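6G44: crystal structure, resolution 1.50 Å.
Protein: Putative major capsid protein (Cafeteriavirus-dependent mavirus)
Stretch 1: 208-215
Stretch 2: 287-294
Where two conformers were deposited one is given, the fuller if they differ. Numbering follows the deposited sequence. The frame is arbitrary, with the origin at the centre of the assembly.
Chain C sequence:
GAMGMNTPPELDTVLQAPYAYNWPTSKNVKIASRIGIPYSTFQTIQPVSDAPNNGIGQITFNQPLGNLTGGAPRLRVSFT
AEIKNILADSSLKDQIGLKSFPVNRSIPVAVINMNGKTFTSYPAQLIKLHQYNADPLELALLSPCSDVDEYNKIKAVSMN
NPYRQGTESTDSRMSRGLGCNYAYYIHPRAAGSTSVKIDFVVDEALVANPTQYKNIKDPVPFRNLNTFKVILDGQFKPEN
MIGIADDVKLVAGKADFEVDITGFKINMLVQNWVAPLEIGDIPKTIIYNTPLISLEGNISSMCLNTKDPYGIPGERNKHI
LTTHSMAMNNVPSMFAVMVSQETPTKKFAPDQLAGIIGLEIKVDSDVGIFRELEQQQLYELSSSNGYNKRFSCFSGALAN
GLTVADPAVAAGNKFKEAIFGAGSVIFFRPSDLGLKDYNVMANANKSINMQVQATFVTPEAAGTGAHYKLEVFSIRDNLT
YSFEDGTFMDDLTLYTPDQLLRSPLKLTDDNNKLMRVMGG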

ATOM      1  N   ALA C 208      -4.160   8.963  25.145  1.00 11.65           N
ATOM      2  CA  ALA C 208      -3.998   9.167  26.606  1.00 12.39           C
ATOM      3  C   ALA C 208      -4.503   7.952  27.327  1.00 12.53           C
ATOM      4  O   ALA C 208      -5.636   7.553  27.095  1.00 13.94           O
ATOM      5  N   ASN C 209      -3.706   7.374  28.219  1.00 12.32           N
ATOM      6  CA  ASN C 209      -4.177   6.184  28.954  1.00 12.73           C
ATOM      7  C   ASN C 209      -5.537   6.467  29.652  1.00 12.69           C
ATOM      8  O   ASN C 209      -5.693   7.555  30.226  1.00 13.06           O
ATOM      9  N   PRO C 210      -6.521   5.564  29.588  1.00 11.91           N
ATOM     10  CA  PRO C 210      -6.481   4.205  29.032  1.00 11.91           C
ATOM     11  C   PRO C 210      -7.109   4.068  27.638  1.00 11.39           C
ATOM     12  O   PRO C 210      -7.557   2.961  27.280  1.00 12.38           O
ATOM     13  N   THR C 211      -7.122   5.126  26.834  1.00 11.48           N
ATOM     14  CA  THR C 211      -7.808   5.048  25.539  1.00 11.23           C
ATOM     15  C   THR C 211      -7.159   4.004  24.656  1.00 11.78           C
ATOM     16  O   THR C 211      -5.969   3.718  24.725  1.00 12.11           O
ATOM     17  N   GLN C 212      -7.987   3.442  23.800  1.00 11.82           N
ATOM     18  CA  GLN C 212      -7.599   2.321  22.928  1.00 12.08           C
ATOM     19  C   GLN C 212      -7.165   2.823  21.547  1.00 13.21           C
ATOM     20  O   GLN C 212      -7.661   2.383  20.496  1.00 12.49           O
ATOM     21  N   TYR C 213      -6.193   3.734  21.561  1.00 13.40           N
ATOM     22  CA  TYR C 213      -5.740   4.455  20.357  1.00 14.16           C
ATOM     23  C   TYR C 213      -4.953   3.570  19.401  1.00 15.52           C
ATOM     24  O   TYR C 213      -4.640   4.002  18.273  1.00 17.31           O
ATOM     25  N   LYS C 214      -4.589   2.364  19.822  1.00 16.05           N
ATOM     26  CA  LYS C 214      -3.911   1.429  18.927  1.00 17.90           C
ATOM     27  C   LYS C 214      -4.903   0.563  18.153  1.00 18.95           C
ATOM     28  O   LYS C 214      -4.483  -0.175  17.257  1.00 20.78           O
ATOM     29  N   ASN C 215      -6.198   0.624  18.491  1.00 17.21           N
ATOM     30  CA  ASN C 215      -7.239  -0.217  17.922  0.50 17.21           C
ATOM     31  C   ASN C 215      -8.448   0.661  17.557  1.00 16.86           C
ATOM     32  O   ASN C 215      -9.526   0.422  18.070  1.00 17.15           O
ATOM     33  N   ILE C 287     -10.271  -6.589  30.965  1.00 13.27           N
ATOM     34  CA  ILE C 287      -8.833  -6.216  30.904  1.00 13.97           C
ATOM     35  C   ILE C 287      -8.564  -5.386  29.628  1.00 13.18           C
ATOM     36  O   ILE C 287      -9.065  -5.722  28.545  1.00 13.85           O
ATOM     37  N   TYR C 288      -7.829  -4.279  29.775  1.00 12.72           N
ATOM     38  CA  TYR C 288      -7.452  -3.373  28.655  1.00 13.06           C
ATOM     39  C   TYR C 288      -5.939  -3.250  28.611  1.00 12.88           C
ATOM     40  O   TYR C 288      -5.285  -3.055  29.623  1.00 12.50           O
ATOM     41  N   ASN C 289      -5.402  -3.336  27.394  1.00 13.69           N
ATOM     42  CA  ASN C 289      -3.981  -3.117  27.155  1.00 13.96           C
ATOM     43  C   ASN C 289      -3.764  -1.596  27.118  1.00 13.48           C
ATOM     44  O   ASN C 289      -4.361  -0.898  26.304  1.00 13.37           O
ATOM     45  N   THR C 290      -2.966  -1.082  28.050  1.00 13.40           N
ATOM     46  CA  THR C 290      -2.773   0.356  28.228  1.00 13.99           C
ATOM     47  C   THR C 290      -1.292   0.636  28.491  1.00 14.57           C
ATOM     48  O   THR C 290      -0.907   0.958  29.613  1.00 13.96           O
ATOM     49  N   PRO C 291      -0.456   0.540  27.438  1.00 15.04           N
ATOM     50  CA  PRO C 291       0.998   0.706  27.610  1.00 14.43           C
ATOM     51  C   PRO C 291       1.395   1.976  28.331  1.00 13.61           C
ATOM     52  O   PRO C 291       0.759   3.006  28.152  1.00 13.51           O
ATOM     53  N   LEU C 292       2.445   1.885  29.149  1.00 13.12           N
ATOM     54  CA  LEU C 292       2.943   3.032  29.909  1.00 14.11           C
ATOM     55  C   LEU C 292       4.275   3.519  29.316  1.00 13.90           C
ATOM     56  O   LEU C 292       5.264   2.799  29.311  1.00 14.55           O
ATOM     57  N   ILE C 293       4.274   4.726  28.788  1.00 13.86           N
ATOM     58  CA  ILE C 293       5.462   5.322  28.165  1.00 14.07           C
ATOM     59  C   ILE C 293       5.988   6.356  29.135  1.00 14.35           C
ATOM     60  O   ILE C 293       5.220   7.232  29.592  1.00 15.65           O
ATOM     61  N   SER C 294       7.284   6.297  29.420  1.00 14.41           N
ATOM     62  CA  SER C 294       7.931   7.139  30.444  0.50 15.18           C
ATOM     63  C   SER C 294       9.268   7.635  29.937  1.00 15.73           C
ATOM     64  O   SER C 294       9.984   6.862  29.329  1.00 15.80           O
TER

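Side-chain amides can hydrogen-bond to backbone carbonyls at and beside a break between two strand segments. The contact between 208-215 and 287-294 is a compact example, built round N209, Q212 and P291. N209 points toward the second stretch in an m rotamer (chi2 52°), and its ND2 donates to P291 O at 2.9 Å, in the loop between two strand segments. The same amide reaches further through water: water 1 donates to N209 OD1 and accepts from I293 N, while water 2 donates to both N209 OD1 and P291 O and accepts from Y213 OH.

Q212 leaves its backbone sideways, but chi1 and chi2, both m, bring its end across. Q212 NE2 donates to two carbonyls, P210 O at 2.9 Å within its own stretch and N289 O at 3.2 Å across the gap, so the local fold and the contact are tied together. Water 4 bridges Q212 OE1 to N289 N; thus both backbone polar groups of N289 are engaged by one side chain, directly or through water.

Apolar packing fills in around these amides. T290, in a p rotamer, points inward and sets CG2 3.6 Å from P210 CB, while K214 CD lies 4.1 Å from P291 CG, on the proline ring.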

ATOM      1  CB  ALA C 208      -4.750  10.407  27.055  1.00 12.43           C
ATOM      2  CB  ASN C 209      -3.153   5.756  29.996  1.00 13.97           C
ATOM      3  CG  ASN C 209      -1.828   5.291  29.388  1.00 15.05           C
ATOM      4  OD1 ASN C 209      -1.223   6.005  28.575  1.00 17.40           O
ATOM      5  ND2 ASN C 209      -1.367   4.116  29.792  1.00 14.04           N
ATOM      6  CB  PRO C 210      -7.322   3.438  30.048  1.00 12.15           C
ATOM      7  CG  PRO C 210      -8.414   4.428  30.350  1.00 12.07           C
ATOM      8  CD  PRO C 210      -7.776   5.786  30.335  1.00 11.97           C
ATOM      9  CB  THR C 211      -7.884   6.379  24.765  1.00 11.65           C
ATOM     10  OG1 THR C 211      -6.587   6.742  24.286  1.00 12.37           O
ATOM     11  CG2 THR C 211      -8.514   7.506  25.596  1.00 12.44           C
ATOM     12  CB  GLN C 212      -8.731   1.325  22.892  1.00 12.69           C
ATOM     13  CG  GLN C 212      -9.051   0.751  24.266  1.00 13.22           C
ATOM     14  CD  GLN C 212      -7.920  -0.075  24.802  1.00 13.43           C
ATOM     15  OE1 GLN C 212      -7.700  -1.198  24.309  1.00 14.75           O
ATOM     16  NE2 GLN C 212      -7.179   0.443  25.798  1.00 12.75           N
ATOM     17  CB  TYR C 213      -4.916   5.719  20.735  1.00 13.59           C
ATOM     18  CG  TYR C 213      -3.690   5.403  21.542  1.00 14.01           C
ATOM     19  CD1 TYR C 213      -2.495   5.058  20.913  1.00 14.17           C
ATOM     20  CD2 TYR C 213      -3.704   5.450  22.935  1.00 13.23           C
ATOM     21  CE1 TYR C 213      -1.378   4.717  21.646  1.00 14.47           C
ATOM     22  CE2 TYR C 213      -2.585   5.129  23.677  1.00 13.59           C
ATOM     23  CZ  TYR C 213      -1.422   4.751  23.020  1.00 14.35           C
ATOM     24  OH  TYR C 213      -0.286   4.417  23.722  1.00 16.34           O
ATOM     25  CB  LYS C 214      -2.928   0.553  19.713  1.00 20.98           C
ATOM     26  CG  LYS C 214      -1.804   1.333  20.401  1.00 23.02           C
ATOM     27  CD  LYS C 214      -1.115   0.554  21.520  1.00 25.69           C
ATOM     28  CE  LYS C 214      -0.504  -0.773  21.087  1.00 27.28           C
ATOM     29  NZ  LYS C 214       0.766  -0.620  20.333  1.00 27.91           N
ATOM     30  CB  ASN C 215      -7.655  -1.296  18.953  0.50 18.02           C
ATOM     31  CG  ASN C 215      -6.504  -2.212  19.367  0.50 18.53           C
ATOM     32  OD1 ASN C 215      -5.778  -1.939  20.327  0.50 19.49           O
ATOM     33  ND2 ASN C 215      -6.354  -3.318  18.658  0.50 19.74           N
ATOM     34  CB  ILE C 287      -7.969  -7.479  30.888  1.00 14.26           C
ATOM     35  CG1 ILE C 287      -8.220  -8.289  32.169  1.00 14.83           C
ATOM     36  CG2 ILE C 287      -6.495  -7.128  30.738  1.00 15.02           C
ATOM     37  CD1 ILE C 287      -7.581  -9.654  32.215  1.00 15.97           C
ATOM     38  CB  TYR C 288      -8.027  -1.971  28.844  1.00 12.85           C
ATOM     39  CG  TYR C 288      -9.530  -1.957  28.933  1.00 12.39           C
ATOM     40  CD1 TYR C 288     -10.150  -2.299  30.123  1.00 12.66           C
ATOM     41  CD2 TYR C 288     -10.327  -1.626  27.840  1.00 12.75           C
ATOM     42  CE1 TYR C 288     -11.532  -2.326  30.214  1.00 12.56           C
ATOM     43  CE2 TYR C 288     -11.716  -1.657  27.915  1.00 12.81           C
ATOM     44  CZ  TYR C 288     -12.295  -2.028  29.112  1.00 12.61           C
ATOM     45  OH  TYR C 288     -13.658  -2.066  29.220  1.00 13.09           O
ATOM     46  CB  ASN C 289      -3.602  -3.755  25.800  1.00 15.40           C
ATOM     47  CG  ASN C 289      -2.111  -3.974  25.647  1.00 19.26           C
ATOM     48  OD1 ASN C 289      -1.329  -3.500  26.420  1.00 21.82           O
ATOM     49  ND2 ASN C 289      -1.743  -4.797  24.678  1.00 24.01           N
ATOM     50  CB  THR C 290      -3.670   0.914  29.373  1.00 13.73           C
ATOM     51  OG1 THR C 290      -3.397   0.187  30.570  1.00 13.47           O
ATOM     52  CG2 THR C 290      -5.118   0.783  29.007  1.00 14.33           C
ATOM     53  CB  PRO C 291       1.525   0.740  26.175  1.00 15.09           C
ATOM     54  CG  PRO C 291       0.454   0.198  25.310  1.00 15.97           C
ATOM     55  CD  PRO C 291      -0.847   0.334  26.028  1.00 15.77           C
ATOM     56  CB  LEU C 292       3.136   2.615  31.370  1.00 15.59           C
ATOM     57  CG  LEU C 292       3.581   3.707  32.325  1.00 18.13           C
ATOM     58  CD1 LEU C 292       2.525   4.796  32.436  1.00 19.62           C
ATOM     59  CD2 LEU C 292       3.849   3.055  33.677  1.00 19.69           C
ATOM     60  CB  ILE C 293       5.123   5.987  26.822  1.00 15.81           C
ATOM     61  CG1 ILE C 293       4.771   4.942  25.753  1.00 16.84           C
ATOM     62  CG2 ILE C 293       6.310   6.799  26.318  1.00 17.50           C
ATOM     63  CD1 ILE C 293       3.483   4.159  25.914  1.00 17.71           C
ATOM     64  CB  SER C 294       8.208   6.317  31.712  0.50 15.88           C
ATOM     65  OG  SER C 294       7.034   5.751  32.264  0.50 16.45           O
TER
HETATM   66  O   HOH W   1       1.688   6.325  29.039  1.00 16.28           O
HETATM   67  O   HOH W   2      -0.903   4.234  26.385  1.00 17.28           O
HETATM   68  O   HOH W   3      -2.918   2.983  32.099  1.00 23.25           O
HETATM   69  O   HOH W   4      -7.140  -3.702  25.139  1.00 16.61           O